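Local atomic coordinates of amorpha-4,11-diene synthase (Artemisia annua, PDB entry 4GAX), a protein that probably cyclises farnesyl diphosphate to a sesquiterpene, with loss of diphosphate. Residues L71-P74 against M75-A78; S121-F124 against R125-K129; S260-S263 against K264-K267; A301-F304 against L305-I309; N390-V393 against E394-W397. All coordinates share one frame; numbering follows the deposited sequence.

Contact 1: residues L71-P74 against M75-A78; sequences LDIP and MKHA
His-77 reaches back across the turn to Leu-71 and Pro-74, and its ring is the centre of this helix-to-helix bend. Three hydrogen bonds close the turn. The ring's NE2-H points to the backbone O of Leu-71 (2.9 Å), with that oxygen close to the plane of the imidazole. Lys-76 N gives a short bond to Ile-73 O (2.6 Å), and His-77 N bonds to Pro-74 O (2.9 Å). The other ring nitrogen, ND1, is hydrogen-bonded to Tyr-111 OH; held at both nitrogens, the imidazole has its rotation fixed.

Pro-74 adds a CH-pi contact: its CA lies over the ring centre, 3.4 Å from the centroid and 5° off the normal. His-77 CG stands beside its own backbone N (chi1 -73°), which helps bring the ring there. Among the apolar contacts, Ile-73 CG2 meets Lys-76 CE at 3.5 Å, while Ile-73 CG1 packs on Met-75 CB. A water links Pro-74 O to Ala-78 N.

Lys-76 occupies the N-cap position, so the short 3-10 turn runs straight into helix 77-89. The bend thus joins the end of helix 52-71 to the start of helix 77-89, with Leu-71, Pro-74 and His-77 all packed against helix 97-111.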
loop_
_atom_site.group_PDB
_atom_site.type_symbol
_atom_site.label_atom_id
_atom_site.label_comp_id
_atom_site.label_asym_id
_atom_site.label_seq_id
_atom_site.Cartn_x
_atom_site.Cartn_y
_atom_site.Cartn_z
ATOM N N LEU A 71 -15.460 -13.656 -22.027
ATOM C CA LEU A 71 -14.514 -14.748 -21.905
ATOM C C LEU A 71 -14.809 -15.869 -22.901
ATOM O O LEU A 71 -13.887 -16.447 -23.488
ATOM C CB LEU A 71 -14.531 -15.305 -20.482
ATOM C CG LEU A 71 -13.495 -16.397 -20.200
ATOM C CD1 LEU A 71 -12.101 -15.911 -20.574
ATOM C CD2 LEU A 71 -13.532 -16.799 -18.733
ATOM N N ASP A 72 -16.087 -16.176 -23.102
ATOM C CA ASP A 72 -16.455 -17.285 -23.990
ATOM C C ASP A 72 -16.137 -17.052 -25.473
ATOM O O ASP A 72 -16.170 -17.989 -26.270
ATOM C CB ASP A 72 -17.938 -17.645 -23.843
ATOM C CG ASP A 72 -18.260 -18.319 -22.512
ATOM O OD1 ASP A 72 -17.324 -18.760 -21.804
ATOM O OD2 ASP A 72 -19.464 -18.412 -22.179
ATOM N N ILE A 73 -15.849 -15.815 -25.865
ATOM C CA ILE A 73 -15.542 -15.586 -27.287
ATOM C C ILE A 73 -14.235 -14.831 -27.506
ATOM O O ILE A 73 -14.105 -13.661 -27.118
ATOM C CB ILE A 73 -16.717 -14.982 -28.106
ATOM C CG1 ILE A 73 -16.183 -14.137 -29.267
ATOM C CG2 ILE A 73 -17.646 -14.189 -27.226
ATOM C CD1 ILE A 73 -17.218 -13.262 -29.915
ATOM N N PRO A 74 -13.255 -15.528 -28.111
ATOM C CA PRO A 74 -11.882 -15.034 -28.266
ATOM C C PRO A 74 -11.847 -13.658 -28.905
ATOM O O PRO A 74 -11.068 -12.810 -28.462
ATOM C CB PRO A 74 -11.237 -16.084 -29.179
ATOM C CG PRO A 74 -11.962 -17.352 -28.826
ATOM C CD PRO A 74 -13.396 -16.921 -28.580
ATOM N N MET A 75 -12.689 -13.434 -29.911
ATOM C CA MET A 75 -12.819 -12.104 -30.510
ATOM C C MET A 75 -13.077 -11.014 -29.459
ATOM O O MET A 75 -12.680 -9.858 -29.640
ATOM C CB MET A 75 -13.950 -12.090 -31.537
ATOM C CG MET A 75 -13.502 -12.302 -32.970
ATOM S SD MET A 75 -12.546 -10.902 -33.597
ATOM C CE MET A 75 -10.952 -11.677 -33.852
ATOM N N LYS A 76 -13.739 -11.378 -28.363
ATOM C CA LYS A 76 -14.066 -10.389 -27.330
ATOM C C LYS A 76 -13.053 -10.344 -26.183
ATOM O O LYS A 76 -13.288 -9.686 -25.162
ATOM C CB LYS A 76 -15.489 -10.621 -26.793
ATOM C CG LYS A 76 -16.590 -10.193 -27.791
ATOM C CD LYS A 76 -17.871 -9.757 -27.058
ATOM C CE LYS A 76 -18.866 -10.911 -26.873
ATOM N NZ LYS A 76 -20.247 -10.462 -26.498
ATOM N N HIS A 77 -11.918 -11.019 -26.338
ATOM C CA HIS A 77 -10.965 -11.039 -25.228
ATOM C C HIS A 77 -10.357 -9.677 -24.900
ATOM O O HIS A 77 -10.107 -9.385 -23.735
ATOM C CB HIS A 77 -9.892 -12.099 -25.426
ATOM C CG HIS A 77 -10.392 -13.493 -25.213
ATOM N ND1 HIS A 77 -9.622 -14.608 -25.472
ATOM C CD2 HIS A 77 -11.586 -13.955 -24.766
ATOM C CE1 HIS A 77 -10.320 -15.698 -25.178
ATOM N NE2 HIS A 77 -11.508 -15.328 -24.754
ATOM N N ALA A 78 -10.130 -8.845 -25.911
ATOM C CA ALA A 78 -9.646 -7.497 -25.651
ATOM C C ALA A 78 -10.692 -6.731 -24.836
ATOM O O ALA A 78 -10.363 -5.986 -23.907
ATOM C CB ALA A 78 -9.339 -6.772 -26.972
HETATM O O HOH W 1 -9.836 -9.883 -28.544
#

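Contact 2: residues S121-F124 against R125-K129; sequences SLWF and RLMRK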
loop_
_atom_site.group_PDB
_atom_site.type_symbol
_atom_site.label_atom_id
_atom_site.label_comp_id
_atom_site.label_asym_id
_atom_site.label_seq_id
_atom_site.Cartn_x
_atom_site.Cartn_y
_atom_site.Cartn_z
ATOM N N SER A 121 -1.028 -2.874 -24.500
ATOM C CA SER A 121 -0.483 -2.230 -23.299
ATOM C C SER A 121 -1.279 -2.612 -22.042
ATOM O O SER A 121 -0.720 -2.791 -20.943
ATOM C CB SER A 121 -0.488 -0.710 -23.471
ATOM O OG SER A 121 0.401 -0.328 -24.510
ATOM N N LEU A 122 -2.594 -2.714 -22.195
ATOM C CA LEU A 122 -3.453 -3.084 -21.069
ATOM C C LEU A 122 -3.214 -4.543 -20.696
ATOM O O LEU A 122 -3.133 -4.897 -19.517
ATOM C CB LEU A 122 -4.932 -2.853 -21.423
ATOM C CG LEU A 122 -5.931 -3.317 -20.364
ATOM C CD1 LEU A 122 -5.668 -2.568 -19.047
ATOM C CD2 LEU A 122 -7.359 -3.129 -20.824
ATOM N N TRP A 123 -3.074 -5.393 -21.703
ATOM C CA TRP A 123 -2.821 -6.802 -21.446
ATOM C C TRP A 123 -1.559 -6.951 -20.609
ATOM O O TRP A 123 -1.548 -7.680 -19.617
ATOM C CB TRP A 123 -2.680 -7.570 -22.761
ATOM C CG TRP A 123 -2.034 -8.927 -22.610
ATOM C CD1 TRP A 123 -2.649 -10.090 -22.245
ATOM C CD2 TRP A 123 -0.650 -9.254 -22.833
ATOM N NE1 TRP A 123 -1.732 -11.129 -22.227
ATOM C CE2 TRP A 123 -0.498 -10.636 -22.578
ATOM C CE3 TRP A 123 0.476 -8.511 -23.218
ATOM C CZ2 TRP A 123 0.725 -11.296 -22.710
ATOM C CZ3 TRP A 123 1.694 -9.158 -23.341
ATOM C CH2 TRP A 123 1.810 -10.540 -23.094
ATOM N N PHE A 124 -0.512 -6.227 -20.998
ATOM C CA PHE A 124 0.788 -6.339 -20.348
ATOM C C PHE A 124 0.668 -5.989 -18.866
ATOM O O PHE A 124 1.153 -6.720 -17.998
ATOM C CB PHE A 124 1.787 -5.413 -21.057
ATOM C CG PHE A 124 3.123 -5.309 -20.384
ATOM C CD1 PHE A 124 4.111 -6.244 -20.627
ATOM C CD2 PHE A 124 3.400 -4.247 -19.533
ATOM C CE1 PHE A 124 5.371 -6.137 -20.013
ATOM C CE2 PHE A 124 4.640 -4.117 -18.931
ATOM C CZ PHE A 124 5.633 -5.074 -19.166
ATOM N N ARG A 125 0.026 -4.863 -18.585
ATOM C CA ARG A 125 -0.085 -4.389 -17.215
ATOM C C ARG A 125 -0.968 -5.290 -16.344
ATOM O O ARG A 125 -0.614 -5.601 -15.206
ATOM C CB ARG A 125 -0.600 -2.945 -17.193
ATOM C CG ARG A 125 -0.780 -2.401 -15.789
ATOM C CD ARG A 125 -1.145 -0.927 -15.796
ATOM N NE ARG A 125 -2.473 -0.674 -16.374
ATOM C CZ ARG A 125 -3.622 -0.979 -15.770
ATOM N NH1 ARG A 125 -3.615 -1.543 -14.562
ATOM N NH2 ARG A 125 -4.780 -0.707 -16.364
ATOM N N LEU A 126 -2.115 -5.712 -16.875
ATOM C CA LEU A 126 -3.003 -6.611 -16.123
ATOM C C LEU A 126 -2.367 -7.966 -15.863
ATOM O O LEU A 126 -2.565 -8.564 -14.785
ATOM C CB LEU A 126 -4.346 -6.807 -16.836
ATOM C CG LEU A 126 -5.277 -5.624 -17.063
ATOM C CD1 LEU A 126 -6.623 -6.137 -17.640
ATOM C CD2 LEU A 126 -5.497 -4.823 -15.783
ATOM N N MET A 127 -1.610 -8.471 -16.836
ATOM C CA MET A 127 -0.891 -9.718 -16.611
ATOM C C MET A 127 0.124 -9.571 -15.470
ATOM O O MET A 127 0.138 -10.371 -14.536
ATOM C CB MET A 127 -0.195 -10.201 -17.897
ATOM C CG MET A 127 -1.166 -10.725 -18.969
ATOM S SD MET A 127 -2.096 -12.205 -18.474
ATOM C CE MET A 127 -3.642 -11.486 -17.979
ATOM N N ARG A 128 0.963 -8.538 -15.534
ATOM C CA ARG A 128 2.001 -8.344 -14.512
ATOM C C ARG A 128 1.399 -8.044 -13.144
ATOM O O ARG A 128 1.909 -8.503 -12.134
ATOM C CB ARG A 128 2.995 -7.234 -14.921
ATOM C CG ARG A 128 3.989 -7.717 -15.995
ATOM C CD ARG A 128 5.281 -6.886 -16.022
ATOM N NE ARG A 128 6.258 -7.498 -16.936
ATOM C CZ ARG A 128 7.448 -6.973 -17.209
ATOM N NH1 ARG A 128 7.815 -5.853 -16.606
ATOM N NH2 ARG A 128 8.260 -7.562 -18.084
ATOM N N LYS A 129 0.316 -7.279 -13.117
ATOM C CA LYS A 129 -0.387 -7.020 -11.858
ATOM C C LYS A 129 -0.864 -8.342 -11.238
ATOM O O LYS A 129 -0.886 -8.495 -10.017
ATOM C CB LYS A 129 -1.559 -6.069 -12.092
ATOM C CG LYS A 129 -2.453 -5.775 -10.868
ATOM C CD LYS A 129 -3.506 -4.699 -11.217
ATOM C CE LYS A 129 -4.522 -4.490 -10.076
ATOM N NZ LYS A 129 -3.925 -4.747 -8.735
HETATM O O HOH W 2 -2.080 -0.222 -19.354
#
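Arg-125 sets its guanidinium beside Leu-122, with NH2 3.4 Å from Leu-122 CD1, on a short alpha-helix buried within the all-helical N-terminal domain of the terpene synthase fold. Its backbone N bonds to Ser-121 O, one of four bonds from the N-H of residue i+4 to the C=O of residue i that join the two segments. A bend at chi3 (67°) turns the guanidinium across the helix, towards Leu-122 CD1, and NH2 makes a salt bridge with Asp-85 of helix 77-89. NE donates to a water (3.0 Å from Arg-125 NE to the water O), which in turn bonds only weakly to Ser-121 O.

Leu-126 follows with apolar packing: its CG lies 3.7 Å from Leu-122 CD1.

Met-127 bends over the indole of Trp-123. Its CG sits above one face, 3.6 Å from the centroid of the five-membered ring, as a CH-pi contact. SD stands farther off and obliquely to the same ring, a Met-aromatic contact. The indole also stacks with Trp-115.

Arg-128 runs extended from CG to NE and carries its guanidinium past the Phe-124 ring. Glu-174 (salt bridge) and the carbonyls of Val-134 and Met-169 hold the charged end. The two planes are 43° apart, and the CZ-CE1 side of the phenyl ring does the touching, with Phe-124 CZ over the centre of one guanidinium face, 3.3 Å from Arg-128 CZ.

Contact 3: residues S260-S263 against K264-K267; sequences SQLS and KWWK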
loop_
_atom_site.group_PDB
_atom_site.type_symbol
_atom_site.label_atom_id
_atom_site.label_comp_id
_atom_site.label_asym_id
_atom_site.label_seq_id
_atom_site.Cartn_x
_atom_site.Cartn_y
_atom_site.Cartn_z
ATOM N N SER A 260 -14.424 3.230 14.141
ATOM C CA SER A 260 -15.173 3.449 15.380
ATOM C C SER A 260 -14.717 2.501 16.505
ATOM O O SER A 260 -14.538 2.917 17.664
ATOM C CB SER A 260 -16.672 3.275 15.127
ATOM O OG SER A 260 -17.395 3.304 16.346
ATOM N N GLN A 261 -14.561 1.225 16.170
ATOM C CA GLN A 261 -14.087 0.238 17.133
ATOM C C GLN A 261 -12.658 0.567 17.570
ATOM O O GLN A 261 -12.331 0.507 18.745
ATOM C CB GLN A 261 -14.159 -1.168 16.526
ATOM C CG GLN A 261 -15.577 -1.601 16.193
ATOM C CD GLN A 261 -15.635 -2.843 15.318
ATOM O OE1 GLN A 261 -16.487 -2.955 14.434
ATOM N NE2 GLN A 261 -14.736 -3.786 15.567
ATOM N N LEU A 262 -11.814 0.946 16.623
ATOM C CA LEU A 262 -10.447 1.332 16.950
ATOM C C LEU A 262 -10.380 2.592 17.784
ATOM O O LEU A 262 -9.512 2.716 18.661
ATOM C CB LEU A 262 -9.621 1.493 15.676
ATOM C CG LEU A 262 -9.189 0.149 15.116
ATOM C CD1 LEU A 262 -8.803 0.311 13.644
ATOM C CD2 LEU A 262 -8.010 -0.410 15.936
ATOM N N SER A 263 -11.295 3.524 17.512
ATOM C CA SER A 263 -11.341 4.786 18.236
ATOM C C SER A 263 -11.700 4.544 19.686
ATOM O O SER A 263 -11.141 5.192 20.574
ATOM C CB SER A 263 -12.321 5.773 17.585
ATOM O OG SER A 263 -11.899 6.077 16.265
ATOM N N LYS A 264 -12.622 3.610 19.932
ATOM C CA LYS A 264 -13.037 3.304 21.312
ATOM C C LYS A 264 -11.908 2.644 22.091
ATOM O O LYS A 264 -11.623 3.018 23.228
ATOM C CB LYS A 264 -14.278 2.404 21.337
ATOM C CG LYS A 264 -15.579 3.175 21.303
ATOM C CD LYS A 264 -16.708 2.346 20.715
ATOM C CE LYS A 264 -17.774 3.245 20.113
ATOM N NZ LYS A 264 -18.925 2.467 19.580
ATOM N N TRP A 265 -11.294 1.643 21.466
ATOM C CA TRP A 265 -10.110 0.973 21.999
ATOM C C TRP A 265 -9.017 1.972 22.372
ATOM O O TRP A 265 -8.461 1.918 23.478
ATOM C CB TRP A 265 -9.579 0.012 20.942
ATOM C CG TRP A 265 -8.293 -0.713 21.274
ATOM C CD1 TRP A 265 -8.159 -1.857 22.028
ATOM C CD2 TRP A 265 -6.973 -0.389 20.800
ATOM N NE1 TRP A 265 -6.835 -2.242 22.072
ATOM C CE2 TRP A 265 -6.089 -1.362 21.326
ATOM C CE3 TRP A 265 -6.455 0.638 19.994
ATOM C CZ2 TRP A 265 -4.715 -1.344 21.059
ATOM C CZ3 TRP A 265 -5.095 0.659 19.732
ATOM C CH2 TRP A 265 -4.237 -0.327 20.259
ATOM N N TRP A 266 -8.713 2.881 21.446
ATOM C CA TRP A 266 -7.660 3.876 21.657
ATOM C C TRP A 266 -8.026 4.851 22.768
ATOM O O TRP A 266 -7.193 5.198 23.615
ATOM C CB TRP A 266 -7.364 4.645 20.348
ATOM C CG TRP A 266 -6.201 5.590 20.476
ATOM C CD1 TRP A 266 -6.225 6.954 20.361
ATOM C CD2 TRP A 266 -4.843 5.239 20.790
ATOM N NE1 TRP A 266 -4.961 7.470 20.561
ATOM C CE2 TRP A 266 -4.099 6.437 20.832
ATOM C CE3 TRP A 266 -4.186 4.026 21.045
ATOM C CZ2 TRP A 266 -2.725 6.457 21.105
ATOM C CZ3 TRP A 266 -2.828 4.044 21.308
ATOM C CH2 TRP A 266 -2.108 5.254 21.337
ATOM N N LYS A 267 -9.273 5.309 22.756
ATOM C CA LYS A 267 -9.731 6.243 23.770
ATOM C C LYS A 267 -9.668 5.620 25.163
ATOM O O LYS A 267 -9.433 6.315 26.152
ATOM C CB LYS A 267 -11.158 6.708 23.475
ATOM C CG LYS A 267 -11.750 7.592 24.583
ATOM C CD LYS A 267 -13.207 7.936 24.302
ATOM C CE LYS A 267 -13.837 8.684 25.478
ATOM N NZ LYS A 267 -13.077 9.918 25.802
#
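One turn before the end of the long helix 238-269, Lys-264 lies back along Ser-260, its chain extended beyond CG and running past the Ser-260 carbonyl. CD stands 3.8 Å from Ser-260 O. At the tip, Lys-264 NZ comes to 3.7 Å from Ser-260 OG, a distance at which the two merely lie near each other. The hydroxyl has a partner elsewhere: with OG anti to the backbone N (chi1 172°), it hydrogen-bonds to Leu-42 O.

Ser-263 turns its OG the other way, beside its own backbone N, and spends it on Leu-259 O one turn back, a common arrangement for serine inside a helix. Both serines thus keep buried hydroxyls satisfied on the face where the chain's N-terminal segment, with Phe-41 and Leu-42, packs against this helix. In the catalytic half of the terpene synthase fold, the other face looks into the helical bundle, towards helices 282-292 and 299-322.

There Leu-262 and Trp-265 sit three residues apart. Leu-262 CD2 is 4.5 Å from Trp-265 CE3, a loose apolar contact, and the Leu-262 carbonyl oxygen lies at the edge of the indole, near its plane, 3.9 Å from Trp-265 CE3. The same indole makes a cation-pi contact with Lys-307. Trp-266 N bonds to Leu-262 O (2.9 Å), while its indole NE1 leaves the contact to reach Asp-280 OD1.

Contact 4: residues A301-F304 against L305-I309; sequences ARIF and LAKVI
The Phe-304 ring carries Val-308 on one face: CG2 sits 3.9 Å from the ring centroid and 20° off its normal, a CH-pi contact displaced towards the rim. The nearest ring atom is CZ, 3.7 Å from Val-308 CG2. The amide N of Leu-305 meets the ring obliquely, from the Phe-304 backbone side. Val-308 brings CG2 over the ring because that methyl stands beside its backbone N, opposite the carbonyl carbon, while CG1 takes the place anti to the N (chi1 172°).

The second flat group, the guanidinium of Arg-302, heads away from the following turn. It pairs with Glu-258 in a salt bridge and also donates to the carbonyls of Arg-293 and Glu-295, which leaves this buried charge well satisfied.

Ile-303 and Lys-307 run side by side in the same direction, with Ile-303 CG2 3.8 Å from Lys-307 CE. The lysine chain, extended beyond CG, also passes the Ile-303 carbonyl, with Lys-307 CG 3.3 Å from Ile-303 O. In the backbone, Lys-307 N bonds to Ile-303 O (3.1 Å) and Val-308 N to Phe-304 O (3.0 Å).

Packed against helices 238-269, 282-292, 351-370 and 419-429, this is a central helix of the class I terpene synthase bundle. Further on, it carries the DDIYD sequence, the aspartate-rich motif that in this family binds magnesium.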
loop_
_atom_site.group_PDB
_atom_site.type_symbol
_atom_site.label_atom_id
_atom_site.label_comp_id
_atom_site.label_asym_id
_atom_site.label_seq_id
_atom_site.Cartn_x
_atom_site.Cartn_y
_atom_site.Cartn_z
ATOM N N ALA A 301 -8.167 -8.382 9.994
ATOM C CA ALA A 301 -6.746 -8.120 9.765
ATOM C C ALA A 301 -6.422 -6.639 9.842
ATOM O O ALA A 301 -5.407 -6.271 10.431
ATOM C CB ALA A 301 -6.287 -8.703 8.424
ATOM N N ARG A 302 -7.274 -5.784 9.261
ATOM C CA ARG A 302 -7.053 -4.341 9.341
ATOM C C ARG A 302 -7.079 -3.818 10.773
ATOM O O ARG A 302 -6.262 -2.963 11.167
ATOM C CB ARG A 302 -8.124 -3.577 8.533
ATOM C CG ARG A 302 -7.880 -3.528 7.039
ATOM C CD ARG A 302 -8.802 -2.489 6.399
ATOM N NE ARG A 302 -10.203 -2.904 6.470
ATOM C CZ ARG A 302 -10.750 -3.808 5.662
ATOM N NH1 ARG A 302 -10.002 -4.408 4.733
ATOM N NH2 ARG A 302 -12.043 -4.116 5.785
ATOM N N ILE A 303 -8.047 -4.294 11.549
ATOM C CA ILE A 303 -8.193 -3.797 12.920
ATOM C C ILE A 303 -6.973 -4.183 13.747
ATOM O O ILE A 303 -6.423 -3.357 14.475
ATOM C CB ILE A 303 -9.493 -4.306 13.571
ATOM C CG1 ILE A 303 -10.690 -3.588 12.930
ATOM C CG2 ILE A 303 -9.471 -4.071 15.085
ATOM C CD1 ILE A 303 -12.049 -4.180 13.310
ATOM N N PHE A 304 -6.516 -5.424 13.605
ATOM C CA PHE A 304 -5.348 -5.879 14.365
ATOM C C PHE A 304 -4.093 -5.110 13.930
ATOM O O PHE A 304 -3.281 -4.708 14.761
ATOM C CB PHE A 304 -5.120 -7.384 14.172
ATOM C CG PHE A 304 -3.983 -7.911 14.984
ATOM C CD1 PHE A 304 -4.018 -7.826 16.369
ATOM C CD2 PHE A 304 -2.850 -8.432 14.371
ATOM C CE1 PHE A 304 -2.947 -8.284 17.151
ATOM C CE2 PHE A 304 -1.771 -8.893 15.139
ATOM C CZ PHE A 304 -1.827 -8.826 16.538
ATOM N N LEU A 305 -3.937 -4.921 12.625
ATOM C CA LEU A 305 -2.771 -4.241 12.088
ATOM C C LEU A 305 -2.738 -2.805 12.583
ATOM O O LEU A 305 -1.682 -2.291 12.961
ATOM C CB LEU A 305 -2.775 -4.301 10.559
ATOM C CG LEU A 305 -1.681 -3.531 9.792
ATOM C CD1 LEU A 305 -0.284 -4.016 10.153
ATOM C CD2 LEU A 305 -1.916 -3.702 8.258
ATOM N N ALA A 306 -3.899 -2.166 12.619
ATOM C CA ALA A 306 -3.972 -0.802 13.119
ATOM C C ALA A 306 -3.507 -0.740 14.575
ATOM O O ALA A 306 -2.762 0.169 14.951
ATOM C CB ALA A 306 -5.402 -0.265 12.988
ATOM N N LYS A 307 -3.945 -1.697 15.394
ATOM C CA LYS A 307 -3.498 -1.753 16.790
ATOM C C LYS A 307 -1.990 -1.927 16.893
ATOM O O LYS A 307 -1.337 -1.263 17.697
ATOM C CB LYS A 307 -4.206 -2.882 17.535
ATOM C CG LYS A 307 -5.720 -2.652 17.645
ATOM C CD LYS A 307 -6.418 -3.860 18.290
ATOM C CE LYS A 307 -7.919 -3.590 18.500
ATOM N NZ LYS A 307 -8.594 -4.767 19.155
ATOM N N VAL A 308 -1.433 -2.823 16.084
ATOM C CA VAL A 308 0.004 -3.056 16.114
ATOM C C VAL A 308 0.759 -1.801 15.683
ATOM O O VAL A 308 1.775 -1.443 16.284
ATOM C CB VAL A 308 0.405 -4.274 15.243
ATOM C CG1 VAL A 308 1.905 -4.388 15.131
ATOM C CG2 VAL A 308 -0.170 -5.559 15.846
ATOM N N ILE A 309 0.253 -1.111 14.664
ATOM C CA ILE A 309 0.874 0.156 14.254
ATOM C C ILE A 309 0.808 1.213 15.372
ATOM O O ILE A 309 1.773 1.969 15.598
ATOM C CB ILE A 309 0.277 0.675 12.919
ATOM C CG1 ILE A 309 0.620 -0.308 11.802
ATOM C CG2 ILE A 309 0.803 2.075 12.585
ATOM C CD1 ILE A 309 -0.143 -0.078 10.485
#

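Contact 5: residues N390-V393 against E394-W397; sequences NLMV and EAQW
Val-393 and Trp-397, one helical turn apart and pointing the same way, make one of the tight side-chain contacts here. Val-393 CG1 stands over one face of the indole towards its rim, 3.8 Å from the centroid of the six-membered ring in a CH-pi contact, and comes within 3.5 Å of Trp-397 CZ2. That methyl lies anti to its backbone N (chi1 158°), which aims it down the helix at the ring; the indole also meets His-402 with planes at about 40°.

Glu-394 packs tightly in a different way. Its CG is wedged between its own N and carbonyl carbon (chi1 43°), which presses it to 3.2 Å from Leu-391 O. From there the extended chain lies alongside Leu-391, with OE2 3.4 Å from Leu-391 CD2. Leu-391 itself is buried against helix 299-322, where it touches Asp-316 of the DDIYD sequence.

Met-392, also buried, bends at chi2 and chi3, bringing CE to 3.7 Å from Ala-395 CB. In contrast to these two buried residues, Gln-396 is partly exposed, and the end of its chain leads away from segment 390-393. Gln-396 N bonds to Met-392 O at 3.0 Å, but Ala-395 N splits its hydrogen between Leu-391 O and Met-392 O, each bond weak, and the bond from Glu-394 N to Asn-390 O is weak too.

The backbone bonding is therefore uneven near the end of helix 374-399, while apolar contacts, Val-393 on Trp-397 and Met-392 on Ala-395, bridge the same turn.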
loop_
_atom_site.group_PDB
_atom_site.type_symbol
_atom_site.label_atom_id
_atom_site.label_comp_id
_atom_site.label_asym_id
_atom_site.label_seq_id
_atom_site.Cartn_x
_atom_site.Cartn_y
_atom_site.Cartn_z
ATOM N N ASN A 390 16.180 -4.850 17.868
ATOM C CA ASN A 390 17.005 -4.016 17.002
ATOM C C ASN A 390 16.873 -2.531 17.328
ATOM O O ASN A 390 17.794 -1.754 17.068
ATOM C CB ASN A 390 16.751 -4.322 15.522
ATOM C CG ASN A 390 17.372 -5.645 15.096
ATOM O OD1 ASN A 390 18.547 -5.705 14.721
ATOM N ND2 ASN A 390 16.586 -6.715 15.165
ATOM N N LEU A 391 15.736 -2.139 17.902
ATOM C CA LEU A 391 15.642 -0.803 18.483
ATOM C C LEU A 391 16.674 -0.677 19.608
ATOM O O LEU A 391 17.286 0.376 19.779
ATOM C CB LEU A 391 14.231 -0.504 19.003
ATOM C CG LEU A 391 13.153 -0.188 17.959
ATOM C CD1 LEU A 391 11.799 0.020 18.620
ATOM C CD2 LEU A 391 13.527 1.039 17.125
ATOM N N MET A 392 16.891 -1.763 20.353
ATOM C CA MET A 392 17.851 -1.746 21.461
ATOM C C MET A 392 19.283 -1.832 20.946
ATOM O O MET A 392 20.223 -1.379 21.615
ATOM C CB MET A 392 17.586 -2.879 22.448
ATOM C CG MET A 392 18.377 -2.741 23.744
ATOM S SD MET A 392 17.934 -1.223 24.618
ATOM C CE MET A 392 19.545 -0.661 25.171
ATOM N N VAL A 393 19.447 -2.419 19.763
ATOM C CA VAL A 393 20.750 -2.447 19.111
ATOM C C VAL A 393 21.256 -1.023 18.920
ATOM O O VAL A 393 22.381 -0.696 19.320
ATOM C CB VAL A 393 20.700 -3.162 17.741
ATOM C CG1 VAL A 393 21.870 -2.727 16.853
ATOM C CG2 VAL A 393 20.692 -4.672 17.929
ATOM N N GLU A 394 20.415 -0.178 18.328
ATOM C CA GLU A 394 20.822 1.189 18.036
ATOM C C GLU A 394 20.898 2.078 19.277
ATOM O O GLU A 394 21.529 3.139 19.242
ATOM C CB GLU A 394 19.947 1.811 16.946
ATOM C CG GLU A 394 18.468 1.550 17.078
ATOM C CD GLU A 394 17.735 1.767 15.763
ATOM O OE1 GLU A 394 18.377 1.636 14.699
ATOM O OE2 GLU A 394 16.521 2.072 15.789
ATOM N N ALA A 395 20.266 1.651 20.370
ATOM C CA ALA A 395 20.398 2.378 21.627
ATOM C C ALA A 395 21.764 2.080 22.242
ATOM O O ALA A 395 22.384 2.951 22.862
ATOM C CB ALA A 395 19.276 2.002 22.586
ATOM N N GLN A 396 22.220 0.840 22.074
ATOM C CA GLN A 396 23.549 0.437 22.511
ATOM C C GLN A 396 24.600 1.275 21.804
ATOM O O GLN A 396 25.633 1.612 22.382
ATOM C CB GLN A 396 23.777 -1.045 22.205
ATOM C CG GLN A 396 23.634 -1.957 23.407
ATOM C CD GLN A 396 24.822 -1.872 24.343
ATOM O OE1 GLN A 396 24.668 -1.895 25.561
ATOM N NE2 GLN A 396 26.019 -1.782 23.773
ATOM N N TRP A 397 24.311 1.621 20.554
ATOM C CA TRP A 397 25.232 2.378 19.714
ATOM C C TRP A 397 25.424 3.827 20.155
ATOM O O TRP A 397 26.416 4.460 19.796
ATOM C CB TRP A 397 24.762 2.347 18.256
ATOM C CG TRP A 397 24.960 1.021 17.584
ATOM C CD1 TRP A 397 25.700 -0.033 18.044
ATOM C CD2 TRP A 397 24.410 0.607 16.326
ATOM N NE1 TRP A 397 25.642 -1.076 17.149
ATOM C CE2 TRP A 397 24.857 -0.708 16.088
ATOM C CE3 TRP A 397 23.578 1.222 15.382
ATOM C CZ2 TRP A 397 24.504 -1.420 14.942
ATOM C CZ3 TRP A 397 23.226 0.517 14.247
ATOM C CH2 TRP A 397 23.687 -0.793 14.035
#

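Contacts 2 and 4 are buried, contact 1 lies at the surface, and contacts 3 and 5 are in between. Contacts 1 and 2 belong to the N-terminal helical domain, and helix 77-89, which contact 1 begins, also packs against contact 2. Contacts 3 and 4 sit on different helices that touch directly: Leu-262 CD1 meets Ala-306 CB at 3.5 Å. Contact 5 stands apart on helix 374-399, its centre about 25 Å from that of contact 4, yet it packs on a later part of the same helix 299-322. Chemistry follows place: buried arginines paired with acids in 2 and 4, a turn closed by histidine in 1, carbonyl-bonded serines, an exposed lysine and two tryptophans in 3, partly weak backbone bonds and a valine on tryptophan in 5.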